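Local structure of tyrosine--tRNA ligase (Pyrococcus horikoshii, 2CYC) at residues Lys127-Gln132 with Ile176-Val181; Leu143-Arg148 with Ala197-Gln202; Val70-Trp75 with Glu92-Tyr97. The protein probably catalyses the two-step, ATP-dependent attachment of tyrosine to its cognate tRNA, by way of a tyrosyl-adenylate intermediate. All coordinates share one frame; numbering follows the deposited sequence.

Interaction 1: Lys127-Gln132 with Ile176-Val181; sequences KGDYWQ and IFYQGV
Tyr130 and Tyr178 both hold CG trans to their backbone N (chi1 -167° in Tyr178), and these torsions bring the two rings together between helix 128-138 and the last turn of helix 164-178. They meet edge-to-face, with planes 78° apart and centroids separated by 5.5 Å. The edge belongs to Tyr130, whose CD1 stands 3.7 Å from Tyr178 CG over one face of that ring. Tyr130 CB covers the same ring in a CH-pi contact, 4.0 Å from the centroid. Beyond the ring, Tyr178 OH donates to Asp129 OD1 at 3.0 Å, arriving on the syn side of the carboxylate but 26° out of its plane. Carboxylate and phenol ring stand nearly perpendicular. The aliphatic chain of Lys127, the N-cap residue of the helix, crosses the phenol end at about a right angle, its CD beside Tyr178 OH. Helix 164-178 then closes in a Schellman motif, with Gly180 at positive phi. Tyr130 points its own hydroxyl to Asp175, a residue that binds L-tyrosine, and also bonds Met171 O. The chemistry thus divides: Tyr178 ties the helix start to the helix end through one carboxylate acceptor, while Tyr130, second shell to the substrate, probably helps position Asp175.

Interaction 2: Leu143-Arg148 with Ala197-Gln202; sequences LSRVMR and AIEVAQ
Arg145 and Glu199 reach for each other from opposite directions, the carboxylate at the guanidinium edge; the closest CA atoms of segments 143-148 and 197-202, those of these two residues, are 11.9 Å apart. From CB, which sets out toward helix 191-200, the arginine chain runs to CG, bends at chi2 (56°) and straightens again through CD to NE; the side chain also packs on Val195 and Ile196 of that helix. Contact with Glu199 begins at the guanidinium. CZ lies 3.7 Å from both Glu199 OE1 and Glu199 OE2, and the two terminal nitrogens then take one oxygen each. Arg145 NH1 donates to the syn lone pair of Glu199 OE1 at 2.9 Å. NH2 reaches Glu199 OE2 at 3.0 Å along a straighter path, 164° at the hydrogen, though it arrives from above the carboxylate plane.

This bidentate, end-on salt bridge lies at the surface of the class I synthetase fold, away from the tyrosine site, and joins helix 143-148 to helix 191-200. Glu199 extends beyond CG to present both oxygens, the two planes being turned 47° to each other. A methionine in place of Arg145 would probably leave the Glu199 carboxylate without its charged mate and free to swing toward solvent. On the buried side of helix 143-148, Val146 packs against Leu166 and Met170 of helix 164-178, and against Phe163 of the second subunit.

Interaction 3: Val70-Trp75 with Glu92-Tyr97; sequences VFLADW and EVALKY. With TYR (tyrosine), chain C.
Strand 69-72 runs into an inverse gamma turn centred on Ala73, where Asp74 N bonds back to Leu72 O, and helix 74-79 follows; Leu72 comes nearest to helix 87-108 at Ala94, with CA atoms 6.4 Å apart. This is strand-to-helix packing in the Rossmann-like catalytic domain of a class I synthetase: strand 69-72 lies parallel between strands 36-40 and 117-120, and helix 87-108 covers one side of it. Leu72 carries the contact. Its CB faces Ala94 CB at 4.2 Å, and its CG, trans to the carbonyl carbon (chi1 -49°), places CD1 against Leu95 CD1, 4.0 Å away, the two leucine chains crossing at about a right angle. The same methyl lies near Ala94 O. No hydrogen bond spans the two segments, and Phe98 and Leu120 add to the apolar surroundings of Leu72. Asp74 also starts toward the helix and touches Ile90 and Gln91, one turn earlier; its carboxylate bonds Ser122 and, weakly, Trp75 N. Phe71 and Ala73 turn instead to the bound substrate, with Phe71 CE2 3.6 Å from the hydroxyl OH of the ligand tyrosine. Ala73 brings its methyl obliquely to the ligand ring, its CB 3.5 Å from CD2 of the ligand tyrosine.

Burial separates the three contacts. Interaction 3 is apolar and buried, a strand of the central sheet against a covering helix; interaction 1 is partly buried and mixes aromatic rings with a phenol-carboxylate bond; interaction 2 is a charged pair at the surface. Interactions 1 and 2 adjoin where Phe177 and Ile176 pack on Ala197, joining helices 164-178 and 191-200. Interaction 3 touches interaction 1 through Gln179 against Phe71 and Trp131 against Trp75, but its nearest atoms stay about 13 Å from interaction 2. All three have residues that reach the second subunit. Interactions 1 and 3 both lie near the substrate: Phe71 and Ala73 line its pocket, while Tyr130 approaches it through Asp175.

Interaction 1: Lys127-Gln132 with Ile176-Val181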
loop_
_atom_site.group_PDB
_atom_site.type_symbol
_atom_site.label_atom_id
_atom_site.label_comp_id
_atom_site.label_asym_id
_atom_site.label_seq_id
_atom_site.Cartn_x
_atom_site.Cartn_y
_atom_site.Cartn_z
ATOM N N LYS A 127 10.346 -2.676 -9.469
ATOM C CA LYS A 127 11.522 -2.421 -8.647
ATOM C C LYS A 127 11.140 -2.200 -7.186
ATOM O O LYS A 127 10.338 -1.324 -6.875
ATOM C CB LYS A 127 12.273 -1.207 -9.191
ATOM C CG LYS A 127 12.869 -1.455 -10.560
ATOM C CD LYS A 127 13.614 -0.242 -11.072
ATOM C CE LYS A 127 14.600 -0.645 -12.154
ATOM N NZ LYS A 127 13.961 -1.482 -13.214
ATOM N N GLY A 128 11.715 -3.003 -6.294
ATOM C CA GLY A 128 11.415 -2.875 -4.880
ATOM C C GLY A 128 11.772 -1.534 -4.255
ATOM O O GLY A 128 11.116 -1.108 -3.305
ATOM N N ASP A 129 12.805 -0.863 -4.767
ATOM C CA ASP A 129 13.204 0.425 -4.200
ATOM C C ASP A 129 12.146 1.491 -4.513
ATOM O O ASP A 129 12.044 2.508 -3.825
ATOM C CB ASP A 129 14.601 0.831 -4.703
ATOM C CG ASP A 129 14.656 1.037 -6.197
ATOM O OD1 ASP A 129 13.811 0.473 -6.919
ATOM O OD2 ASP A 129 15.569 1.758 -6.656
ATOM N N TYR A 130 11.349 1.237 -5.547
ATOM C CA TYR A 130 10.254 2.125 -5.898
ATOM C C TYR A 130 9.220 1.990 -4.770
ATOM O O TYR A 130 8.696 2.983 -4.247
ATOM C CB TYR A 130 9.609 1.685 -7.212
ATOM C CG TYR A 130 8.216 2.252 -7.417
ATOM C CD1 TYR A 130 8.025 3.498 -8.022
ATOM C CD2 TYR A 130 7.085 1.551 -6.978
ATOM C CE1 TYR A 130 6.748 4.034 -8.186
ATOM C CE2 TYR A 130 5.810 2.081 -7.136
ATOM C CZ TYR A 130 5.648 3.319 -7.741
ATOM O OH TYR A 130 4.379 3.828 -7.915
ATOM N N TRP A 131 8.935 0.749 -4.389
ATOM C CA TRP A 131 7.955 0.495 -3.335
ATOM C C TRP A 131 8.412 0.974 -1.965
ATOM O O TRP A 131 7.588 1.305 -1.096
ATOM C CB TRP A 131 7.577 -0.990 -3.321
ATOM C CG TRP A 131 6.766 -1.322 -4.546
ATOM C CD1 TRP A 131 7.235 -1.768 -5.755
ATOM C CD2 TRP A 131 5.374 -1.050 -4.736
ATOM N NE1 TRP A 131 6.217 -1.777 -6.687
ATOM C CE2 TRP A 131 5.067 -1.339 -6.086
ATOM C CE3 TRP A 131 4.360 -0.582 -3.900
ATOM C CZ2 TRP A 131 3.781 -1.174 -6.614
ATOM C CZ3 TRP A 131 3.077 -0.417 -4.428
ATOM C CH2 TRP A 131 2.803 -0.713 -5.768
ATOM N N GLN A 132 9.723 1.039 -1.767
ATOM C CA GLN A 132 10.222 1.526 -0.496
ATOM C C GLN A 132 9.813 2.999 -0.413
ATOM O O GLN A 132 9.499 3.517 0.658
ATOM C CB GLN A 132 11.734 1.384 -0.424
ATOM C CG GLN A 132 12.339 1.943 0.868
ATOM C CD GLN A 132 13.806 1.593 1.028
ATOM O OE1 GLN A 132 14.572 1.627 0.064
ATOM N NE2 GLN A 132 14.208 1.266 2.252
ATOM N N ILE A 176 6.005 10.130 -9.288
ATOM C CA ILE A 176 6.613 11.430 -9.503
ATOM C C ILE A 176 8.045 11.483 -8.979
ATOM O O ILE A 176 8.981 11.825 -9.710
ATOM C CB ILE A 176 5.769 12.560 -8.831
ATOM C CG1 ILE A 176 4.465 12.760 -9.617
ATOM C CG2 ILE A 176 6.583 13.859 -8.755
ATOM C CD1 ILE A 176 3.430 13.638 -8.926
ATOM N N PHE A 177 8.225 11.122 -7.719
ATOM C CA PHE A 177 9.551 11.187 -7.126
ATOM C C PHE A 177 10.532 10.157 -7.642
ATOM O O PHE A 177 11.708 10.460 -7.808
ATOM C CB PHE A 177 9.419 11.137 -5.606
ATOM C CG PHE A 177 8.720 12.339 -5.055
ATOM C CD1 PHE A 177 9.387 13.567 -4.975
ATOM C CD2 PHE A 177 7.371 12.286 -4.727
ATOM C CE1 PHE A 177 8.712 14.727 -4.585
ATOM C CE2 PHE A 177 6.682 13.444 -4.336
ATOM C CZ PHE A 177 7.355 14.667 -4.268
ATOM N N TYR A 178 10.048 8.954 -7.936
ATOM C CA TYR A 178 10.931 7.914 -8.434
ATOM C C TYR A 178 11.547 8.268 -9.789
ATOM O O TYR A 178 12.695 7.923 -10.058
ATOM C CB TYR A 178 10.188 6.590 -8.561
ATOM C CG TYR A 178 11.128 5.431 -8.762
ATOM C CD1 TYR A 178 11.821 4.882 -7.681
ATOM C CD2 TYR A 178 11.341 4.893 -10.029
ATOM C CE1 TYR A 178 12.697 3.822 -7.858
ATOM C CE2 TYR A 178 12.213 3.837 -10.219
ATOM C CZ TYR A 178 12.883 3.304 -9.127
ATOM O OH TYR A 178 13.714 2.232 -9.300
ATOM N N GLN A 179 10.787 8.948 -10.644
ATOM C CA GLN A 179 11.286 9.337 -11.963
ATOM C C GLN A 179 11.952 10.723 -11.947
ATOM O O GLN A 179 12.357 11.225 -12.994
ATOM C CB GLN A 179 10.136 9.339 -12.983
ATOM C CG GLN A 179 9.341 8.029 -13.044
ATOM C CD GLN A 179 8.178 8.093 -14.018
ATOM O OE1 GLN A 179 8.330 7.840 -15.223
ATOM N NE2 GLN A 179 7.005 8.446 -13.504
ATOM N N GLY A 180 12.055 11.330 -10.766
ATOM C CA GLY A 180 12.658 12.651 -10.639
ATOM C C GLY A 180 11.857 13.739 -11.339
ATOM O O GLY A 180 12.420 14.711 -11.842
ATOM N N VAL A 181 10.535 13.594 -11.362
ATOM C CA VAL A 181 9.677 14.567 -12.034
ATOM C C VAL A 181 9.595 15.940 -11.346
ATOM O O VAL A 181 9.224 16.035 -10.176
ATOM C CB VAL A 181 8.247 13.983 -12.210
ATOM C CG1 VAL A 181 7.324 15.013 -12.828
ATOM C CG2 VAL A 181 8.308 12.739 -13.093
#

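Interaction 2: Leu143-Arg148 with Ala197-Gln202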
loop_
_atom_site.group_PDB
_atom_site.type_symbol
_atom_site.label_atom_id
_atom_site.label_comp_id
_atom_site.label_asym_id
_atom_site.label_seq_id
_atom_site.Cartn_x
_atom_site.Cartn_y
_atom_site.Cartn_z
ATOM N N LEU A 143 -4.487 8.145 6.388
ATOM C CA LEU A 143 -5.448 7.301 5.703
ATOM C C LEU A 143 -6.590 8.179 5.204
ATOM O O LEU A 143 -7.024 8.067 4.056
ATOM C CB LEU A 143 -5.992 6.246 6.674
ATOM C CG LEU A 143 -7.208 5.441 6.221
ATOM C CD1 LEU A 143 -6.898 4.725 4.904
ATOM C CD2 LEU A 143 -7.584 4.441 7.307
ATOM N N SER A 144 -7.069 9.065 6.072
ATOM C CA SER A 144 -8.176 9.953 5.723
ATOM C C SER A 144 -7.836 10.787 4.491
ATOM O O SER A 144 -8.681 11.005 3.628
ATOM C CB SER A 144 -8.509 10.878 6.902
ATOM O OG SER A 144 -7.451 11.784 7.154
ATOM N N ARG A 145 -6.594 11.249 4.418
ATOM C CA ARG A 145 -6.148 12.048 3.288
ATOM C C ARG A 145 -6.177 11.193 2.011
ATOM O O ARG A 145 -6.657 11.633 0.973
ATOM C CB ARG A 145 -4.734 12.575 3.563
ATOM C CG ARG A 145 -4.222 13.562 2.543
ATOM C CD ARG A 145 -5.160 14.754 2.396
ATOM N NE ARG A 145 -4.694 15.718 1.397
ATOM C CZ ARG A 145 -3.687 16.571 1.576
ATOM N NH1 ARG A 145 -3.021 16.598 2.729
ATOM N NH2 ARG A 145 -3.344 17.398 0.597
ATOM N N VAL A 146 -5.685 9.963 2.095
ATOM C CA VAL A 146 -5.687 9.090 0.930
ATOM C C VAL A 146 -7.124 8.820 0.491
ATOM O O VAL A 146 -7.432 8.832 -0.699
ATOM C CB VAL A 146 -5.012 7.729 1.222
ATOM C CG1 VAL A 146 -5.105 6.829 -0.020
ATOM C CG2 VAL A 146 -3.553 7.946 1.637
ATOM N N MET A 147 -8.003 8.570 1.459
ATOM C CA MET A 147 -9.405 8.299 1.159
ATOM C C MET A 147 -10.009 9.455 0.372
ATOM O O MET A 147 -10.798 9.241 -0.543
ATOM C CB MET A 147 -10.193 8.088 2.454
ATOM C CG MET A 147 -9.886 6.778 3.147
ATOM S SD MET A 147 -10.652 6.666 4.785
ATOM C CE MET A 147 -12.350 6.399 4.338
ATOM N N ARG A 148 -9.620 10.676 0.729
ATOM C CA ARG A 148 -10.124 11.874 0.063
ATOM C C ARG A 148 -9.546 12.078 -1.331
ATOM O O ARG A 148 -10.106 12.825 -2.125
ATOM C CB ARG A 148 -9.822 13.128 0.897
ATOM C CG ARG A 148 -10.712 13.316 2.127
ATOM C CD ARG A 148 -10.563 14.725 2.717
ATOM N NE ARG A 148 -9.304 14.920 3.437
ATOM C CZ ARG A 148 -9.044 14.418 4.644
ATOM N NH1 ARG A 148 -9.961 13.691 5.272
ATOM N NH2 ARG A 148 -7.869 14.638 5.226
ATOM N N ALA A 197 1.934 15.511 -3.277
ATOM C CA ALA A 197 3.319 15.418 -3.715
ATOM C C ALA A 197 4.111 16.645 -3.247
ATOM O O ALA A 197 5.225 16.527 -2.751
ATOM C CB ALA A 197 3.375 15.309 -5.233
ATOM N N ILE A 198 3.528 17.825 -3.409
ATOM C CA ILE A 198 4.195 19.046 -3.007
ATOM C C ILE A 198 4.376 19.100 -1.494
ATOM O O ILE A 198 5.426 19.525 -1.016
ATOM C CB ILE A 198 3.421 20.274 -3.530
ATOM C CG1 ILE A 198 3.589 20.350 -5.050
ATOM C CG2 ILE A 198 3.926 21.545 -2.884
ATOM C CD1 ILE A 198 2.633 21.322 -5.744
ATOM N N GLU A 199 3.369 18.651 -0.747
ATOM C CA GLU A 199 3.436 18.618 0.722
ATOM C C GLU A 199 4.527 17.683 1.286
ATOM O O GLU A 199 5.195 18.025 2.262
ATOM C CB GLU A 199 2.090 18.175 1.309
ATOM C CG GLU A 199 1.086 19.294 1.551
ATOM C CD GLU A 199 -0.297 18.765 1.913
ATOM O OE1 GLU A 199 -0.379 17.737 2.624
ATOM O OE2 GLU A 199 -1.301 19.386 1.495
ATOM N N VAL A 200 4.709 16.509 0.682
ATOM C CA VAL A 200 5.702 15.562 1.190
ATOM C C VAL A 200 7.084 15.632 0.541
ATOM O O VAL A 200 8.016 14.976 1.011
ATOM C CB VAL A 200 5.207 14.095 1.040
ATOM C CG1 VAL A 200 3.814 13.933 1.683
ATOM C CG2 VAL A 200 5.177 13.700 -0.452
ATOM N N ALA A 201 7.219 16.417 -0.528
ATOM C CA ALA A 201 8.490 16.493 -1.263
ATOM C C ALA A 201 9.767 16.590 -0.435
ATOM O O ALA A 201 10.716 15.831 -0.646
ATOM C CB ALA A 201 8.452 17.654 -2.259
ATOM N N GLN A 202 9.798 17.537 0.493
ATOM C CA GLN A 202 10.984 17.749 1.294
ATOM C C GLN A 202 11.139 16.821 2.487
ATOM O O GLN A 202 12.134 16.891 3.202
ATOM C CB GLN A 202 11.035 19.213 1.722
ATOM C CG GLN A 202 11.129 20.147 0.515
ATOM C CD GLN A 202 11.240 21.613 0.892
ATOM O OE1 GLN A 202 11.992 22.360 0.274
ATOM N NE2 GLN A 202 10.484 22.031 1.893
#

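Interaction 3: Val70-Trp75 with Glu92-Tyr97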
loop_
_atom_site.group_PDB
_atom_site.type_symbol
_atom_site.label_atom_id
_atom_site.label_comp_id
_atom_site.label_asym_id
_atom_site.label_seq_id
_atom_site.Cartn_x
_atom_site.Cartn_y
_atom_site.Cartn_z
ATOM N N VAL A 70 5.496 10.367 -21.457
ATOM C CA VAL A 70 4.137 9.834 -21.350
ATOM C C VAL A 70 4.301 8.550 -20.525
ATOM O O VAL A 70 5.083 7.665 -20.884
ATOM C CB VAL A 70 3.536 9.491 -22.736
ATOM C CG1 VAL A 70 2.283 8.621 -22.569
ATOM C CG2 VAL A 70 3.196 10.780 -23.488
ATOM N N PHE A 71 3.573 8.482 -19.415
ATOM C CA PHE A 71 3.609 7.367 -18.472
ATOM C C PHE A 71 2.337 6.524 -18.644
ATOM O O PHE A 71 1.227 7.005 -18.384
ATOM C CB PHE A 71 3.683 7.957 -17.055
ATOM C CG PHE A 71 3.922 6.951 -15.959
ATOM C CD1 PHE A 71 5.187 6.392 -15.766
ATOM C CD2 PHE A 71 2.904 6.640 -15.052
ATOM C CE1 PHE A 71 5.440 5.544 -14.684
ATOM C CE2 PHE A 71 3.142 5.789 -13.962
ATOM C CZ PHE A 71 4.420 5.243 -13.779
ATOM N N LEU A 72 2.510 5.274 -19.085
ATOM C CA LEU A 72 1.396 4.350 -19.309
ATOM C C LEU A 72 1.195 3.580 -17.999
ATOM O O LEU A 72 1.951 2.653 -17.677
ATOM C CB LEU A 72 1.747 3.406 -20.466
ATOM C CG LEU A 72 2.290 4.118 -21.717
ATOM C CD1 LEU A 72 3.020 3.136 -22.639
ATOM C CD2 LEU A 72 1.150 4.799 -22.453
ATOM N N ALA A 73 0.173 3.980 -17.248
ATOM C CA ALA A 73 -0.104 3.402 -15.928
ATOM C C ALA A 73 -0.795 2.043 -15.944
ATOM O O ALA A 73 -1.981 1.950 -15.598
ATOM C CB ALA A 73 -0.929 4.405 -15.109
ATOM N N ASP A 74 -0.050 0.988 -16.299
ATOM C CA ASP A 74 -0.640 -0.345 -16.390
ATOM C C ASP A 74 -1.141 -0.969 -15.086
ATOM O O ASP A 74 -2.324 -1.310 -15.001
ATOM C CB ASP A 74 0.288 -1.323 -17.165
ATOM C CG ASP A 74 1.711 -1.412 -16.603
ATOM O OD1 ASP A 74 2.089 -0.640 -15.691
ATOM O OD2 ASP A 74 2.466 -2.275 -17.108
ATOM N N TRP A 75 -0.282 -1.115 -14.073
ATOM C CA TRP A 75 -0.737 -1.699 -12.806
ATOM C C TRP A 75 -1.850 -0.844 -12.216
ATOM O O TRP A 75 -2.792 -1.369 -11.613
ATOM C CB TRP A 75 0.402 -1.805 -11.780
ATOM C CG TRP A 75 1.387 -2.894 -12.055
ATOM C CD1 TRP A 75 1.645 -3.487 -13.266
ATOM C CD2 TRP A 75 2.326 -3.455 -11.127
ATOM N NE1 TRP A 75 2.690 -4.375 -13.144
ATOM C CE2 TRP A 75 3.128 -4.376 -11.846
ATOM C CE3 TRP A 75 2.574 -3.264 -9.758
ATOM C CZ2 TRP A 75 4.164 -5.106 -11.241
ATOM C CZ3 TRP A 75 3.607 -3.991 -9.152
ATOM C CH2 TRP A 75 4.388 -4.902 -9.898
ATOM N N GLU A 92 -0.921 -4.867 -23.487
ATOM C CA GLU A 92 -0.890 -4.972 -24.934
ATOM C C GLU A 92 -1.497 -3.705 -25.537
ATOM O O GLU A 92 -0.961 -3.136 -26.496
ATOM C CB GLU A 92 -1.675 -6.203 -25.394
ATOM C CG GLU A 92 -1.996 -6.168 -26.879
ATOM C CD GLU A 92 -2.492 -7.493 -27.411
ATOM O OE1 GLU A 92 -3.281 -8.162 -26.705
ATOM O OE2 GLU A 92 -2.102 -7.854 -28.544
ATOM N N VAL A 93 -2.619 -3.274 -24.963
ATOM C CA VAL A 93 -3.312 -2.075 -25.416
ATOM C C VAL A 93 -2.433 -0.838 -25.249
ATOM O O VAL A 93 -2.354 0.006 -26.141
ATOM C CB VAL A 93 -4.627 -1.855 -24.629
ATOM C CG1 VAL A 93 -5.186 -0.470 -24.922
ATOM C CG2 VAL A 93 -5.656 -2.929 -25.014
ATOM N N ALA A 94 -1.776 -0.736 -24.101
ATOM C CA ALA A 94 -0.911 0.402 -23.818
ATOM C C ALA A 94 0.175 0.550 -24.890
ATOM O O ALA A 94 0.378 1.631 -25.443
ATOM C CB ALA A 94 -0.270 0.231 -22.429
ATOM N N LEU A 95 0.858 -0.550 -25.185
ATOM C CA LEU A 95 1.931 -0.562 -26.169
ATOM C C LEU A 95 1.506 -0.583 -27.635
ATOM O O LEU A 95 2.170 0.008 -28.481
ATOM C CB LEU A 95 2.850 -1.761 -25.900
ATOM C CG LEU A 95 4.104 -1.500 -25.054
ATOM C CD1 LEU A 95 3.771 -0.612 -23.866
ATOM C CD2 LEU A 95 4.687 -2.827 -24.604
ATOM N N LYS A 96 0.403 -1.249 -27.946
ATOM C CA LYS A 96 -0.012 -1.347 -29.336
ATOM C C LYS A 96 -0.998 -0.311 -29.826
ATOM O O LYS A 96 -1.089 -0.065 -31.029
ATOM C CB LYS A 96 -0.552 -2.751 -29.613
ATOM C CG LYS A 96 0.526 -3.819 -29.576
ATOM C CD LYS A 96 -0.064 -5.198 -29.832
ATOM C CE LYS A 96 1.024 -6.262 -29.920
ATOM N NZ LYS A 96 0.456 -7.627 -30.132
ATOM N N TYR A 97 -1.737 0.301 -28.911
ATOM C CA TYR A 97 -2.708 1.314 -29.312
ATOM C C TYR A 97 -2.482 2.681 -28.690
ATOM O O TYR A 97 -2.304 3.674 -29.393
ATOM C CB TYR A 97 -4.132 0.879 -28.967
ATOM C CG TYR A 97 -5.123 2.022 -29.061
ATOM C CD1 TYR A 97 -5.521 2.526 -30.305
ATOM C CD2 TYR A 97 -5.610 2.646 -27.910
ATOM C CE1 TYR A 97 -6.375 3.619 -30.400
ATOM C CE2 TYR A 97 -6.464 3.746 -27.992
ATOM C CZ TYR A 97 -6.843 4.227 -29.241
ATOM O OH TYR A 97 -7.690 5.307 -29.334
HETATM N N TYR C . -4.755 8.830 -12.196
HETATM C CA TYR C . -4.519 9.150 -13.636
HETATM C C TYR C . -5.834 9.113 -14.413
HETATM O O TYR C . -6.851 8.672 -13.835
HETATM C CB TYR C . -3.524 8.148 -14.243
HETATM C CG TYR C . -2.139 8.222 -13.630
HETATM C CD1 TYR C . -1.382 9.392 -13.705
HETATM C CD2 TYR C . -1.583 7.121 -12.975
HETATM C CE1 TYR C . -0.100 9.465 -13.134
HETATM C CE2 TYR C . -0.308 7.179 -12.413
HETATM C CZ TYR C . 0.427 8.350 -12.489
HETATM O OH TYR C . 1.686 8.402 -11.917
HETATM O OXT TYR C . -5.830 9.519 -15.592
#